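Local coordinates for mandelate racemase/muconate lactonizing protein (Thermobispora bispora, PDB 3VC5), which probably catalyses the magnesium-dependent dehydration of D-glucarate to 5-dehydro-4-deoxy-D-glucarate, as a member of the mandelate racemase/muconate lactonizing enzyme family, at residues A[189-200]-A[222-231]; A[205-213]-A[231-241]. All coordinates share one frame; numbering follows the deposited sequence.

Interaction 1: residues A[189-200]-A[222-231]; sequences PDGIVAQARLLI and EAIQALRDAF
The CD1 methyl of I200 sits over one face of the F231 phenyl ring, 4.0 Å from its centroid and 22° off the ring normal, a CH-pi contact displaced toward the rim. The ring belongs to the first residue past helix 217-230, and its chi1 of -58°, with CG anti to the carbonyl carbon, carries it across to helix 189-203. There A196 CB lies 3.5 Å from F231 CE2, while the R197 chain passes obliquely, its CG 3.7 Å from F231 CZ and the guanidinium plane turned 40° from the ring. With the ring cut back to an alanine, the I200 methyl is likely to lose its aromatic partner and a gap would probably open beside A196 and R197. Farther along, V193 straddles two alanines, its CG2 against the methyl of A226 and its CG1 3.8 Å from A230 CB. L227 sends both methyls toward I192 CG2, the nearer, CD1, at 3.7 Å, and P189 rests its ring on A223 and A226. The axes of segments 189-200 and 222-230, parts of two neighbouring outer helices of the barrel, come within 8.7 Å, with the small A223, A226 and A230 meeting apolar residues of the first helix. No direct hydrogen bond joins the segments; a water accepts from R197 NH1 and donates to A230 O. The contact is thus held mainly by van der Waals packing of apolar groups, with that water bridge at its margin.

Interaction 2: residues A[205-213]-A[231-241]; sequences FRSIKLKGG and FPGLPLRLDPN. With PO4 (phosphate ion), chain B.
Two neighbouring parallel strands of the enolase-superfamily barrel, joined by helix 217-230 in a beta-alpha-beta crossover, run here into the active site. Backbone bonds knit 208-211 to 236-239: I208 N to P235 O, R237 N to I208 O, L210 N to R237 O and D239 N to L210 O, with G212 N to D239 O continuing the ladder. On the helix-facing side, I208 and L236 lie side by side, I208 CB 3.6 Å from L236 CD2, and L210 pairs likewise with L238; the I208 CD1 methyl crosses to the F231 ring. The opposite face is charged. K211, the predicted proton acceptor, bends at chi2 and chi3 (64° and 121°), bringing NZ to N241 OD1 at 2.7 Å, in the carbonyl plane on a lone pair. K211 NZ also donates to D239 OD2 in a salt bridge, at 3.1 Å and from above the carboxylate plane. Separately, it gives a hydrogen bond of 2.7 Å to O4 of a phosphate that probably comes from the crystallisation liquor. K209, fully extended, reaches D239 OD2 only weakly with its NZ, at 3.3 Å; that NZ also forms salt bridges with E264 and D365. D239 OD1 accepts from N241 N, 3.3 Å away, closing an Asx turn. D239, together with E264 and N287, binds magnesium, so in this metal-free chain K209 is likely to offset part of the negative charge gathered for the cation.

How the interactions relate
The two contacts treat one stretch of the barrel from its outside and its inside. Interaction 1 is partly buried and joins consecutive outer helices, whereas interaction 2 is largely buried and pairs the strands that alternate with them in the chain. F231 belongs to both, touching helix 189-203 and I208, and I192 meets L210 where the helix layer lies on the sheet. A probable hydrogen bond from R228 NH1 to L234 O, 2.7 Å, ties helix 217-230 to the turn that follows it. Chemistry shifts with depth: methyls and a ring between the helices, backbone hydrogen bonds within the sheet, and charged groups on its inner face.

Interaction 1: residues A[189-200]-A[222-231]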
loop_
_atom_site.group_PDB
_atom_site.type_symbol
_atom_site.label_atom_id
_atom_site.label_comp_id
_atom_site.label_asym_id
_atom_site.label_seq_id
_atom_site.Cartn_x
_atom_site.Cartn_y
_atom_site.Cartn_z
ATOM N N PRO A 189 -16.188 -35.367 16.852
ATOM C CA PRO A 189 -16.743 -34.115 17.342
ATOM C C PRO A 189 -16.527 -33.892 18.839
ATOM O O PRO A 189 -16.179 -32.771 19.231
ATOM C CB PRO A 189 -18.241 -34.253 17.000
ATOM C CG PRO A 189 -18.241 -35.068 15.755
ATOM C CD PRO A 189 -17.158 -36.098 16.005
ATOM N N ASP A 190 -16.730 -34.927 19.660
ATOM C CA ASP A 190 -16.497 -34.812 21.096
ATOM C C ASP A 190 -15.063 -34.384 21.406
ATOM O O ASP A 190 -14.820 -33.510 22.256
ATOM C CB ASP A 190 -16.772 -36.145 21.795
ATOM C CG ASP A 190 -18.256 -36.432 21.965
ATOM O OD1 ASP A 190 -19.114 -35.567 21.682
ATOM O OD2 ASP A 190 -18.569 -37.548 22.409
ATOM N N GLY A 191 -14.111 -35.033 20.745
ATOM C CA GLY A 191 -12.705 -34.740 20.965
ATOM C C GLY A 191 -12.335 -33.321 20.552
ATOM O O GLY A 191 -11.562 -32.669 21.223
ATOM N N ILE A 192 -12.884 -32.847 19.435
ATOM C CA ILE A 192 -12.666 -31.481 18.968
ATOM C C ILE A 192 -13.301 -30.452 19.911
ATOM O O ILE A 192 -12.685 -29.427 20.248
ATOM C CB ILE A 192 -13.183 -31.321 17.504
ATOM C CG1 ILE A 192 -12.259 -32.086 16.532
ATOM C CG2 ILE A 192 -13.396 -29.841 17.114
ATOM C CD1 ILE A 192 -10.863 -31.487 16.368
ATOM N N VAL A 193 -14.523 -30.722 20.362
ATOM C CA VAL A 193 -15.134 -29.842 21.337
ATOM C C VAL A 193 -14.286 -29.811 22.622
ATOM O O VAL A 193 -14.106 -28.747 23.206
ATOM C CB VAL A 193 -16.605 -30.234 21.642
ATOM C CG1 VAL A 193 -17.141 -29.431 22.829
ATOM C CG2 VAL A 193 -17.478 -29.983 20.428
ATOM N N ALA A 194 -13.764 -30.952 23.065
ATOM C CA ALA A 194 -12.964 -30.954 24.294
ATOM C C ALA A 194 -11.693 -30.119 24.102
ATOM O O ALA A 194 -11.280 -29.376 25.006
ATOM C CB ALA A 194 -12.611 -32.368 24.720
ATOM N N GLN A 195 -11.078 -30.256 22.922
ATOM C CA GLN A 195 -9.876 -29.494 22.598
ATOM C C GLN A 195 -10.175 -27.987 22.610
ATOM O O GLN A 195 -9.386 -27.182 23.133
ATOM C CB GLN A 195 -9.341 -29.925 21.230
ATOM C CG GLN A 195 -7.987 -29.312 20.841
ATOM C CD GLN A 195 -7.644 -29.700 19.425
ATOM O OE1 GLN A 195 -7.310 -30.863 19.143
ATOM N NE2 GLN A 195 -7.786 -28.766 18.522
ATOM N N ALA A 196 -11.299 -27.604 22.010
ATOM C CA ALA A 196 -11.776 -26.226 22.058
ATOM C C ALA A 196 -11.908 -25.705 23.510
ATOM O O ALA A 196 -11.481 -24.584 23.813
ATOM C CB ALA A 196 -13.114 -26.105 21.339
ATOM N N ARG A 197 -12.537 -26.494 24.383
ATOM C CA ARG A 197 -12.702 -26.088 25.787
ATOM C C ARG A 197 -11.344 -25.831 26.423
ATOM O O ARG A 197 -11.167 -24.871 27.181
ATOM C CB ARG A 197 -13.445 -27.156 26.587
ATOM C CG ARG A 197 -14.912 -27.286 26.233
ATOM C CD ARG A 197 -15.654 -28.092 27.287
ATOM N NE ARG A 197 -16.901 -28.609 26.733
ATOM C CZ ARG A 197 -17.993 -27.870 26.546
ATOM N NH1 ARG A 197 -17.981 -26.579 26.869
ATOM N NH2 ARG A 197 -19.091 -28.415 26.030
ATOM N N LEU A 198 -10.396 -26.708 26.120
ATOM C CA LEU A 198 -9.051 -26.598 26.657
ATOM C C LEU A 198 -8.381 -25.288 26.176
ATOM O O LEU A 198 -7.950 -24.474 26.996
ATOM C CB LEU A 198 -8.237 -27.836 26.266
ATOM C CG LEU A 198 -6.842 -28.087 26.847
ATOM C CD1 LEU A 198 -6.345 -29.482 26.498
ATOM C CD2 LEU A 198 -5.864 -27.053 26.365
ATOM N N LEU A 199 -8.323 -25.070 24.858
ATOM C CA LEU A 199 -7.656 -23.879 24.330
ATOM C C LEU A 199 -8.370 -22.591 24.727
ATOM O O LEU A 199 -7.722 -21.596 25.048
ATOM C CB LEU A 199 -7.548 -23.942 22.794
ATOM C CG LEU A 199 -6.286 -24.586 22.193
ATOM C CD1 LEU A 199 -5.966 -25.918 22.806
ATOM C CD2 LEU A 199 -6.385 -24.685 20.657
ATOM N N ILE A 200 -9.700 -22.578 24.645
ATOM C CA ILE A 200 -10.457 -21.385 25.009
ATOM C C ILE A 200 -10.307 -21.084 26.495
ATOM O O ILE A 200 -10.166 -19.924 26.890
ATOM C CB ILE A 200 -11.938 -21.484 24.561
ATOM C CG1 ILE A 200 -12.016 -21.376 23.028
ATOM C CG2 ILE A 200 -12.799 -20.380 25.205
ATOM C CD1 ILE A 200 -13.340 -21.885 22.441
ATOM N N GLU A 222 -20.068 -32.322 11.095
ATOM C CA GLU A 222 -20.602 -32.694 12.402
ATOM C C GLU A 222 -19.838 -32.003 13.533
ATOM O O GLU A 222 -20.452 -31.519 14.499
ATOM C CB GLU A 222 -20.511 -34.204 12.619
ATOM C CG GLU A 222 -21.536 -35.039 11.903
ATOM C CD GLU A 222 -21.435 -36.490 12.321
ATOM O OE1 GLU A 222 -21.255 -36.740 13.534
ATOM O OE2 GLU A 222 -21.527 -37.376 11.444
ATOM N N ALA A 223 -18.500 -31.979 13.420
ATOM C CA ALA A 223 -17.648 -31.321 14.414
ATOM C C ALA A 223 -17.943 -29.821 14.468
ATOM O O ALA A 223 -18.025 -29.217 15.546
ATOM C CB ALA A 223 -16.195 -31.542 14.085
ATOM N N ILE A 224 -18.067 -29.203 13.298
ATOM C CA ILE A 224 -18.450 -27.789 13.247
ATOM C C ILE A 224 -19.789 -27.552 13.952
ATOM O O ILE A 224 -19.937 -26.611 14.735
ATOM C CB ILE A 224 -18.529 -27.270 11.789
ATOM C CG1 ILE A 224 -17.119 -27.088 11.215
ATOM C CG2 ILE A 224 -19.314 -25.962 11.727
ATOM C CD1 ILE A 224 -16.270 -26.038 11.952
ATOM N N GLN A 225 -20.772 -28.404 13.690
ATOM C CA GLN A 225 -22.051 -28.244 14.356
ATOM C C GLN A 225 -21.956 -28.414 15.868
ATOM O O GLN A 225 -22.628 -27.714 16.633
ATOM C CB GLN A 225 -23.061 -29.230 13.772
ATOM C CG GLN A 225 -23.682 -28.741 12.496
ATOM C CD GLN A 225 -24.700 -27.640 12.758
ATOM O OE1 GLN A 225 -25.217 -27.026 11.825
ATOM N NE2 GLN A 225 -24.991 -27.386 14.038
ATOM N N ALA A 226 -21.133 -29.359 16.297
ATOM C CA ALA A 226 -20.919 -29.575 17.721
ATOM C C ALA A 226 -20.254 -28.369 18.369
ATOM O O ALA A 226 -20.524 -28.055 19.542
ATOM C CB ALA A 226 -20.074 -30.826 17.946
ATOM N N LEU A 227 -19.345 -27.724 17.631
ATOM C CA LEU A 227 -18.691 -26.521 18.124
ATOM C C LEU A 227 -19.701 -25.382 18.249
ATOM O O LEU A 227 -19.698 -24.643 19.244
ATOM C CB LEU A 227 -17.501 -26.118 17.228
ATOM C CG LEU A 227 -16.289 -27.059 17.262
ATOM C CD1 LEU A 227 -15.342 -26.813 16.094
ATOM C CD2 LEU A 227 -15.547 -26.926 18.617
ATOM N N ARG A 228 -20.575 -25.251 17.273
ATOM C CA ARG A 228 -21.621 -24.244 17.316
ATOM C C ARG A 228 -22.543 -24.413 18.513
ATOM O O ARG A 228 -22.939 -23.458 19.109
ATOM C CB ARG A 228 -22.442 -24.268 16.044
ATOM C CG ARG A 228 -23.614 -23.358 16.036
ATOM C CD ARG A 228 -23.289 -22.021 16.581
ATOM N NE ARG A 228 -22.722 -21.143 15.565
ATOM C CZ ARG A 228 -21.582 -20.480 15.707
ATOM N NH1 ARG A 228 -20.862 -20.589 16.814
ATOM N NH2 ARG A 228 -21.164 -19.709 14.736
ATOM N N ASP A 229 -22.855 -25.638 18.844
ATOM C CA ASP A 229 -23.758 -25.889 19.969
ATOM C C ASP A 229 -23.059 -25.657 21.295
ATOM O O ASP A 229 -23.672 -25.176 22.236
ATOM C CB ASP A 229 -24.286 -27.314 19.937
ATOM C CG ASP A 229 -25.146 -27.590 18.724
ATOM O OD1 ASP A 229 -25.692 -26.633 18.117
ATOM O OD2 ASP A 229 -25.274 -28.776 18.386
ATOM N N ALA A 230 -21.771 -25.995 21.363
ATOM C CA ALA A 230 -21.011 -25.857 22.599
ATOM C C ALA A 230 -20.578 -24.414 22.848
ATOM O O ALA A 230 -20.442 -24.003 24.000
ATOM C CB ALA A 230 -19.804 -26.772 22.575
ATOM N N PHE A 231 -20.390 -23.649 21.769
ATOM C CA PHE A 231 -19.893 -22.278 21.856
ATOM C C PHE A 231 -20.763 -21.278 21.091
ATOM O O PHE A 231 -20.317 -20.679 20.103
ATOM C CB PHE A 231 -18.430 -22.217 21.359
ATOM C CG PHE A 231 -17.508 -23.114 22.129
ATOM C CD1 PHE A 231 -17.008 -22.718 23.373
ATOM C CD2 PHE A 231 -17.177 -24.373 21.640
ATOM C CE1 PHE A 231 -16.171 -23.562 24.105
ATOM C CE2 PHE A 231 -16.355 -25.226 22.357
ATOM C CZ PHE A 231 -15.845 -24.820 23.602
HETATM O O HOH W 1 -20.452 -25.624 26.191
#

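Interaction 2: residues A[205-213]-A[231-241]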
loop_
_atom_site.group_PDB
_atom_site.type_symbol
_atom_site.label_atom_id
_atom_site.label_comp_id
_atom_site.label_asym_id
_atom_site.label_seq_id
_atom_site.Cartn_x
_atom_site.Cartn_y
_atom_site.Cartn_z
ATOM N N PHE A 205 -9.808 -17.390 23.493
ATOM C CA PHE A 205 -10.158 -17.177 22.079
ATOM C C PHE A 205 -11.661 -16.987 21.907
ATOM O O PHE A 205 -12.462 -17.716 22.507
ATOM C CB PHE A 205 -9.722 -18.382 21.233
ATOM C CG PHE A 205 -8.233 -18.621 21.231
ATOM C CD1 PHE A 205 -7.345 -17.579 20.905
ATOM C CD2 PHE A 205 -7.702 -19.864 21.600
ATOM C CE1 PHE A 205 -5.953 -17.784 20.905
ATOM C CE2 PHE A 205 -6.302 -20.089 21.578
ATOM C CZ PHE A 205 -5.425 -19.041 21.227
ATOM N N ARG A 206 -12.039 -16.018 21.077
ATOM C CA ARG A 206 -13.448 -15.706 20.832
ATOM C C ARG A 206 -13.906 -16.054 19.404
ATOM O O ARG A 206 -15.017 -15.672 18.986
ATOM C CB ARG A 206 -13.718 -14.222 21.158
ATOM C CG ARG A 206 -13.476 -13.872 22.652
ATOM C CD ARG A 206 -13.686 -12.404 22.911
ATOM N NE ARG A 206 -13.712 -12.104 24.339
ATOM C CZ ARG A 206 -14.008 -10.907 24.841
ATOM N NH1 ARG A 206 -14.296 -9.904 24.024
ATOM N NH2 ARG A 206 -14.015 -10.711 26.153
ATOM N N SER A 207 -13.041 -16.752 18.666
ATOM C CA SER A 207 -13.285 -17.240 17.312
ATOM C C SER A 207 -12.643 -18.625 17.281
ATOM O O SER A 207 -11.661 -18.879 18.006
ATOM C CB SER A 207 -12.576 -16.359 16.254
ATOM O OG SER A 207 -13.314 -15.199 15.948
ATOM N N ILE A 208 -13.181 -19.511 16.449
ATOM C CA ILE A 208 -12.716 -20.900 16.355
ATOM C C ILE A 208 -12.517 -21.300 14.903
ATOM O O ILE A 208 -13.376 -21.007 14.069
ATOM C CB ILE A 208 -13.750 -21.856 16.984
ATOM C CG1 ILE A 208 -13.891 -21.577 18.492
ATOM C CG2 ILE A 208 -13.342 -23.294 16.761
ATOM C CD1 ILE A 208 -15.087 -22.337 19.109
ATOM N N LYS A 209 -11.400 -21.974 14.622
ATOM C CA LYS A 209 -11.117 -22.524 13.308
ATOM C C LYS A 209 -10.883 -24.016 13.457
ATOM O O LYS A 209 -10.214 -24.454 14.389
ATOM C CB LYS A 209 -9.850 -21.882 12.745
ATOM C CG LYS A 209 -9.414 -22.417 11.419
ATOM C CD LYS A 209 -8.164 -21.698 10.960
ATOM C CE LYS A 209 -7.943 -22.084 9.498
ATOM N NZ LYS A 209 -6.780 -21.478 8.909
ATOM N N LEU A 210 -11.434 -24.806 12.546
ATOM C CA LEU A 210 -11.132 -26.224 12.510
ATOM C C LEU A 210 -10.368 -26.548 11.262
ATOM O O LEU A 210 -10.859 -26.280 10.140
ATOM C CB LEU A 210 -12.426 -27.056 12.537
ATOM C CG LEU A 210 -12.276 -28.590 12.436
ATOM C CD1 LEU A 210 -11.362 -29.170 13.533
ATOM C CD2 LEU A 210 -13.637 -29.301 12.451
ATOM N N LYS A 211 -9.190 -27.155 11.438
ATOM C CA LYS A 211 -8.427 -27.705 10.317
ATOM C C LYS A 211 -9.114 -28.969 9.835
ATOM O O LYS A 211 -9.222 -29.931 10.592
ATOM C CB LYS A 211 -7.001 -28.067 10.778
ATOM C CG LYS A 211 -6.070 -28.476 9.657
ATOM C CD LYS A 211 -5.862 -27.272 8.710
ATOM C CE LYS A 211 -4.456 -26.864 8.594
ATOM N NZ LYS A 211 -4.391 -25.678 7.653
ATOM N N GLY A 212 -9.536 -28.983 8.563
ATOM C CA GLY A 212 -10.199 -30.170 7.996
ATOM C C GLY A 212 -9.391 -30.851 6.885
ATOM O O GLY A 212 -8.144 -30.737 6.835
ATOM N N GLY A 213 -10.089 -31.559 5.995
ATOM C CA GLY A 213 -9.457 -32.332 4.925
ATOM C C GLY A 213 -8.812 -33.604 5.461
ATOM O O GLY A 213 -7.934 -34.194 4.831
ATOM N N PHE A 231 -20.390 -23.649 21.769
ATOM C CA PHE A 231 -19.893 -22.278 21.856
ATOM C C PHE A 231 -20.763 -21.278 21.091
ATOM O O PHE A 231 -20.317 -20.679 20.103
ATOM C CB PHE A 231 -18.430 -22.217 21.359
ATOM C CG PHE A 231 -17.508 -23.114 22.129
ATOM C CD1 PHE A 231 -17.008 -22.718 23.373
ATOM C CD2 PHE A 231 -17.177 -24.373 21.640
ATOM C CE1 PHE A 231 -16.171 -23.562 24.105
ATOM C CE2 PHE A 231 -16.355 -25.226 22.357
ATOM C CZ PHE A 231 -15.845 -24.820 23.602
ATOM N N PRO A 232 -22.011 -21.077 21.549
ATOM C CA PRO A 232 -22.878 -20.133 20.852
ATOM C C PRO A 232 -22.224 -18.755 20.748
ATOM O O PRO A 232 -21.542 -18.319 21.678
ATOM C CB PRO A 232 -24.119 -20.048 21.763
ATOM C CG PRO A 232 -24.072 -21.263 22.610
ATOM C CD PRO A 232 -22.616 -21.574 22.800
ATOM N N GLY A 233 -22.435 -18.075 19.629
ATOM C CA GLY A 233 -21.928 -16.716 19.451
ATOM C C GLY A 233 -20.523 -16.587 18.880
ATOM O O GLY A 233 -20.153 -15.520 18.386
ATOM N N LEU A 234 -19.731 -17.655 18.942
ATOM C CA LEU A 234 -18.337 -17.584 18.462
ATOM C C LEU A 234 -18.258 -17.874 16.968
ATOM O O LEU A 234 -18.750 -18.909 16.517
ATOM C CB LEU A 234 -17.430 -18.556 19.221
ATOM C CG LEU A 234 -17.285 -18.485 20.750
ATOM C CD1 LEU A 234 -15.956 -19.088 21.193
ATOM C CD2 LEU A 234 -17.438 -17.070 21.280
ATOM N N PRO A 235 -17.642 -16.959 16.196
ATOM C CA PRO A 235 -17.502 -17.221 14.768
ATOM C C PRO A 235 -16.715 -18.512 14.535
ATOM O O PRO A 235 -15.750 -18.789 15.265
ATOM C CB PRO A 235 -16.719 -16.001 14.265
ATOM C CG PRO A 235 -17.040 -14.909 15.267
ATOM C CD PRO A 235 -17.172 -15.616 16.578
ATOM N N LEU A 236 -17.119 -19.283 13.524
ATOM C CA LEU A 236 -16.503 -20.576 13.219
ATOM C C LEU A 236 -15.977 -20.607 11.805
ATOM O O LEU A 236 -16.622 -20.069 10.905
ATOM C CB LEU A 236 -17.525 -21.710 13.351
ATOM C CG LEU A 236 -18.209 -21.877 14.707
ATOM C CD1 LEU A 236 -19.149 -23.075 14.671
ATOM C CD2 LEU A 236 -17.192 -22.029 15.811
ATOM N N ARG A 237 -14.818 -21.243 11.602
ATOM C CA ARG A 237 -14.258 -21.396 10.250
ATOM C C ARG A 237 -13.902 -22.847 10.062
ATOM O O ARG A 237 -13.588 -23.516 11.025
ATOM C CB ARG A 237 -12.962 -20.576 10.116
ATOM C CG ARG A 237 -13.092 -19.106 10.504
ATOM C CD ARG A 237 -11.736 -18.579 11.056
ATOM N NE ARG A 237 -11.817 -17.161 11.291
ATOM C CZ ARG A 237 -10.792 -16.380 11.601
ATOM N NH1 ARG A 237 -11.015 -15.076 11.747
ATOM N NH2 ARG A 237 -9.562 -16.894 11.782
ATOM N N LEU A 238 -13.924 -23.325 8.814
ATOM C CA LEU A 238 -13.526 -24.687 8.493
ATOM C C LEU A 238 -12.553 -24.613 7.329
ATOM O O LEU A 238 -12.832 -23.908 6.350
ATOM C CB LEU A 238 -14.743 -25.535 8.105
ATOM C CG LEU A 238 -14.488 -26.986 7.640
ATOM C CD1 LEU A 238 -13.772 -27.818 8.698
ATOM C CD2 LEU A 238 -15.817 -27.657 7.243
ATOM N N ASP A 239 -11.431 -25.342 7.432
ATOM C CA ASP A 239 -10.318 -25.199 6.484
ATOM C C ASP A 239 -9.834 -26.562 5.949
ATOM O O ASP A 239 -8.924 -27.160 6.514
ATOM C CB ASP A 239 -9.160 -24.466 7.190
ATOM C CG ASP A 239 -7.946 -24.307 6.309
ATOM O OD1 ASP A 239 -8.048 -24.460 5.060
ATOM O OD2 ASP A 239 -6.872 -24.024 6.878
ATOM N N PRO A 240 -10.431 -27.051 4.841
ATOM C CA PRO A 240 -10.003 -28.341 4.301
ATOM C C PRO A 240 -8.733 -28.324 3.412
ATOM O O PRO A 240 -8.355 -29.371 2.887
ATOM C CB PRO A 240 -11.221 -28.816 3.481
ATOM C CG PRO A 240 -12.320 -27.867 3.781
ATOM C CD PRO A 240 -11.695 -26.595 4.234
ATOM N N ASN A 241 -8.077 -27.168 3.256
ATOM C CA ASN A 241 -6.880 -27.069 2.417
ATOM C C ASN A 241 -7.041 -27.754 1.048
ATOM O O ASN A 241 -6.163 -28.512 0.614
ATOM C CB ASN A 241 -5.626 -27.588 3.135
ATOM C CG ASN A 241 -5.121 -26.635 4.188
ATOM O OD1 ASN A 241 -5.203 -26.928 5.394
ATOM N ND2 ASN A 241 -4.572 -25.482 3.756
HETATM P P PO4 B . -0.615 -26.170 8.725
HETATM O O1 PO4 B . -0.990 -27.601 8.727
HETATM O O2 PO4 B . -0.063 -25.903 10.109
HETATM O O3 PO4 B . 0.426 -25.887 7.724
HETATM O O4 PO4 B . -1.799 -25.392 8.452
HETATM O O HOH W 2 -5.924 -29.476 6.015
#